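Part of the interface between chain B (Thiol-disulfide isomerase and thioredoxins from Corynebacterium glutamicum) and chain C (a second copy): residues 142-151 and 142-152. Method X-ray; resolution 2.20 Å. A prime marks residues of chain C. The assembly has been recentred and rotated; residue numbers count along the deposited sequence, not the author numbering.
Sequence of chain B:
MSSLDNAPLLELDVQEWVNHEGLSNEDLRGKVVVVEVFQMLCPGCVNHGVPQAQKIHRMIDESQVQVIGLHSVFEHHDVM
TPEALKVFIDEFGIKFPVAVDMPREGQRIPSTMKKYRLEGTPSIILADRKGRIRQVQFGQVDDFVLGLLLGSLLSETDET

Chain B, residues 142-151: DDFVLGLLLG
Chain C (142-152) DDFVLGLLLGS

How do the two chains begin their approach? Each stretch is an α-helix from residue 143 onward, with phi near -62° and psi near -43°, and the two run in the same general direction, their axes crossing at -32° and closing to 6.3 Å. Asp142′, chi1 173° (t), caps its helix, its OD2 accepting from Val145′ N at 3.2 Å; in chain B, Asp142 OD2 accepts from Phe144 N at 3.1 Å. Aspartate suits this position because its carboxylate can meet a free backbone N-H. Asp143′ points its CA-to-CB bond toward chain B. Its OD2 stands 4.5 Å from Asp142 OD2, a pairing of like charges that offers no attraction, although both side chains find hydrogen bonds elsewhere in the structure.

What does Phe144′ do once the helices converge? The CA atoms of Phe144′ and Phe144 are 4.7 Å apart; each CA-to-CB bond points sideways, and chi1 in t carries the ring into a hole in the other helix. Phe144′ (chi2 59°) sits among Asp143, Leu146, Gly147 and Leu150: its CD1 is 3.6 Å from Asp143 O at the ring edge, and its CZ 4.2 Å from Leu150 CD1. Phe144 (chi2 70°) repeats this among the matching residues of chain C. Both rings are buried, flat apolar groups that fit beside a glycine and against leucine side chains. Val145′ points away, while Leu146′ (t, p) lines the pocket with CG 4.5 Å from Phe144 CE1.

Why can the backbones nearly touch at Gly147′? A CB here would point toward chain B and fall 2.3 Å from Phe144 O, a clash, so glycine suits the place. Gly147′ C reaches within 3.3 Å of Gly147 C, and the Gly147′ CA is 4.1 Å from Leu148 CA. No hydrogen bond crosses the contact; instead, Leu148 CA approaches Gly147′ O at 3.1 Å and Leu148′ CA approaches Gly147 O at 3.2 Å, a pair of CA-H...O contacts.

What packs around the glycines as the helices continue? The CA-to-CB bond of Leu148′ (m, t) points away overall, yet the side chain's end comes nearer, placing CD2 3.8 Å from Leu150 CB. Leu149′ points away without contact. Leu150′, chi1 -93° and chi2 163°, points toward chain B; buried like Leu150, it sets CB 3.5 Å from Leu148 CD2 and CD1 4.0 Å from Phe144 CZ. At Gly151′ a CB would clash with Leu148 O at 2.2 Å; without one, Gly151′ C comes to 3.6 Å from Gly151 C. Altogether 622 Å² is buried between the stretches, both sides summed.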

# COMPACT_ATOMS: atom_id res chain seq x y z
N ASP B 142 0.45 13.54 1.51
CA ASP B 142 0.03 12.68 0.43
C ASP B 142 0.84 12.98 -0.82
O ASP B 142 1.13 14.09 -1.11
CB ASP B 142 -1.46 12.93 0.18
CG ASP B 142 -2.14 11.80 -0.53
OD1 ASP B 142 -2.82 11.02 0.12
OD2 ASP B 142 -2.02 11.70 -1.74
N ASP B 143 1.17 11.97 -1.58
CA ASP B 143 1.94 12.14 -2.80
C ASP B 143 1.21 13.02 -3.78
O ASP B 143 1.81 13.79 -4.44
CB ASP B 143 2.16 10.81 -3.49
CG ASP B 143 3.40 10.08 -3.03
OD1 ASP B 143 4.27 10.68 -2.43
OD2 ASP B 143 3.52 8.89 -3.32
N PHE B 144 -0.10 12.87 -3.88
CA PHE B 144 -0.87 13.67 -4.80
C PHE B 144 -0.85 15.14 -4.48
O PHE B 144 -0.67 15.92 -5.35
CB PHE B 144 -2.32 13.22 -4.85
CG PHE B 144 -3.16 14.06 -5.71
CD1 PHE B 144 -3.00 14.06 -7.04
CD2 PHE B 144 -4.07 14.90 -5.18
CE1 PHE B 144 -3.75 14.85 -7.82
CE2 PHE B 144 -4.83 15.70 -5.98
CZ PHE B 144 -4.66 15.66 -7.30
N VAL B 145 -1.01 15.47 -3.22
CA VAL B 145 -0.95 16.82 -2.75
C VAL B 145 0.41 17.40 -2.98
O VAL B 145 0.53 18.50 -3.41
CB VAL B 145 -1.23 16.91 -1.25
CG1 VAL B 145 -0.92 18.25 -0.76
CG2 VAL B 145 -2.61 16.55 -0.97
N LEU B 146 1.44 16.62 -2.73
CA LEU B 146 2.78 17.11 -2.96
C LEU B 146 3.06 17.45 -4.39
O LEU B 146 3.65 18.44 -4.67
CB LEU B 146 3.79 16.11 -2.47
CG LEU B 146 5.25 16.50 -2.37
CD1 LEU B 146 5.49 17.84 -1.80
CD2 LEU B 146 5.98 15.48 -1.62
N GLY B 147 2.60 16.63 -5.31
CA GLY B 147 2.73 16.89 -6.71
C GLY B 147 2.00 18.11 -7.14
O GLY B 147 2.50 18.87 -7.89
N LEU B 148 0.80 18.31 -6.65
CA LEU B 148 0.06 19.47 -7.03
C LEU B 148 0.81 20.72 -6.62
O LEU B 148 0.94 21.62 -7.39
CB LEU B 148 -1.30 19.47 -6.37
CG LEU B 148 -2.50 18.94 -7.12
CD1 LEU B 148 -3.62 18.74 -6.18
CD2 LEU B 148 -2.90 19.81 -8.26
N LEU B 149 1.36 20.73 -5.42
CA LEU B 149 2.10 21.86 -4.95
C LEU B 149 3.34 22.16 -5.76
O LEU B 149 3.56 23.27 -6.09
CB LEU B 149 2.48 21.68 -3.49
CG LEU B 149 1.36 21.54 -2.48
CD1 LEU B 149 1.79 21.06 -1.18
CD2 LEU B 149 0.70 22.80 -2.33
N LEU B 150 4.14 21.15 -6.05
CA LEU B 150 5.31 21.32 -6.86
C LEU B 150 5.03 21.71 -8.31
O LEU B 150 5.70 22.52 -8.85
CB LEU B 150 6.18 20.08 -6.80
CG LEU B 150 6.91 19.74 -5.52
CD1 LEU B 150 7.49 18.42 -5.66
CD2 LEU B 150 7.98 20.71 -5.25
N GLY B 151 4.05 21.08 -8.91
CA GLY B 151 3.73 21.35 -10.29
C GLY B 151 3.31 22.77 -10.41
O GLY B 151 3.70 23.45 -11.29
N ASP C 142 0.56 7.44 -11.68
CA ASP C 142 1.05 7.63 -10.33
C ASP C 142 0.48 8.90 -9.70
O ASP C 142 0.41 9.91 -10.33
CB ASP C 142 2.57 7.65 -10.36
CG ASP C 142 3.19 8.02 -9.02
OD1 ASP C 142 3.13 7.24 -8.08
OD2 ASP C 142 3.77 9.07 -8.93
N ASP C 143 0.10 8.84 -8.44
CA ASP C 143 -0.58 9.92 -7.77
C ASP C 143 0.30 11.15 -7.83
O ASP C 143 -0.16 12.21 -8.06
CB ASP C 143 -0.79 9.59 -6.31
CG ASP C 143 -2.12 8.93 -6.01
OD1 ASP C 143 -2.99 8.88 -6.83
OD2 ASP C 143 -2.29 8.49 -4.89
N PHE C 144 1.59 10.96 -7.63
CA PHE C 144 2.52 12.05 -7.69
C PHE C 144 2.61 12.70 -9.06
O PHE C 144 2.56 13.88 -9.15
CB PHE C 144 3.89 11.54 -7.25
CG PHE C 144 4.93 12.59 -7.20
CD1 PHE C 144 4.78 13.67 -6.39
CD2 PHE C 144 6.04 12.50 -7.97
CE1 PHE C 144 5.72 14.63 -6.37
CE2 PHE C 144 6.98 13.46 -7.92
CZ PHE C 144 6.82 14.52 -7.12
N VAL C 145 2.73 11.91 -10.10
CA VAL C 145 2.79 12.40 -11.44
C VAL C 145 1.52 13.14 -11.79
O VAL C 145 1.57 14.17 -12.37
CB VAL C 145 3.01 11.25 -12.40
CG1 VAL C 145 2.82 11.68 -13.76
CG2 VAL C 145 4.37 10.65 -12.21
N LEU C 146 0.38 12.61 -11.41
CA LEU C 146 -0.88 13.28 -11.63
C LEU C 146 -1.05 14.62 -10.91
O LEU C 146 -1.57 15.54 -11.45
CB LEU C 146 -2.06 12.40 -11.29
CG LEU C 146 -3.40 12.90 -11.81
CD1 LEU C 146 -3.35 13.29 -13.22
CD2 LEU C 146 -4.49 11.96 -11.57
N GLY C 147 -0.57 14.71 -9.70
CA GLY C 147 -0.54 15.96 -9.02
C GLY C 147 0.30 17.01 -9.69
O GLY C 147 -0.11 18.11 -9.82
N LEU C 148 1.48 16.64 -10.15
CA LEU C 148 2.32 17.56 -10.84
C LEU C 148 1.64 18.05 -12.08
O LEU C 148 1.71 19.20 -12.38
CB LEU C 148 3.63 16.92 -11.26
CG LEU C 148 4.72 16.57 -10.27
CD1 LEU C 148 5.72 15.69 -10.87
CD2 LEU C 148 5.37 17.77 -9.68
N LEU C 149 1.00 17.17 -12.83
CA LEU C 149 0.34 17.58 -14.04
C LEU C 149 -0.81 18.53 -13.80
O LEU C 149 -0.92 19.51 -14.45
CB LEU C 149 -0.15 16.39 -14.82
CG LEU C 149 0.82 15.47 -15.50
CD1 LEU C 149 0.07 14.32 -16.03
CD2 LEU C 149 1.55 16.16 -16.54
N LEU C 150 -1.64 18.23 -12.84
CA LEU C 150 -2.71 19.13 -12.53
C LEU C 150 -2.18 20.49 -12.06
O LEU C 150 -2.62 21.52 -12.51
CB LEU C 150 -3.62 18.53 -11.49
CG LEU C 150 -4.80 17.78 -12.04
CD1 LEU C 150 -5.39 16.91 -11.04
CD2 LEU C 150 -5.81 18.75 -12.51
N GLY C 151 -1.20 20.48 -11.19
CA GLY C 151 -0.68 21.68 -10.62
C GLY C 151 -0.09 22.57 -11.65
O GLY C 151 -0.23 23.75 -11.61
N SER C 152 0.57 21.97 -12.60
CA SER C 152 1.16 22.69 -13.67
C SER C 152 0.14 23.44 -14.50
O SER C 152 0.35 24.56 -14.84
CB SER C 152 1.91 21.74 -14.55
OG SER C 152 2.96 22.40 -15.15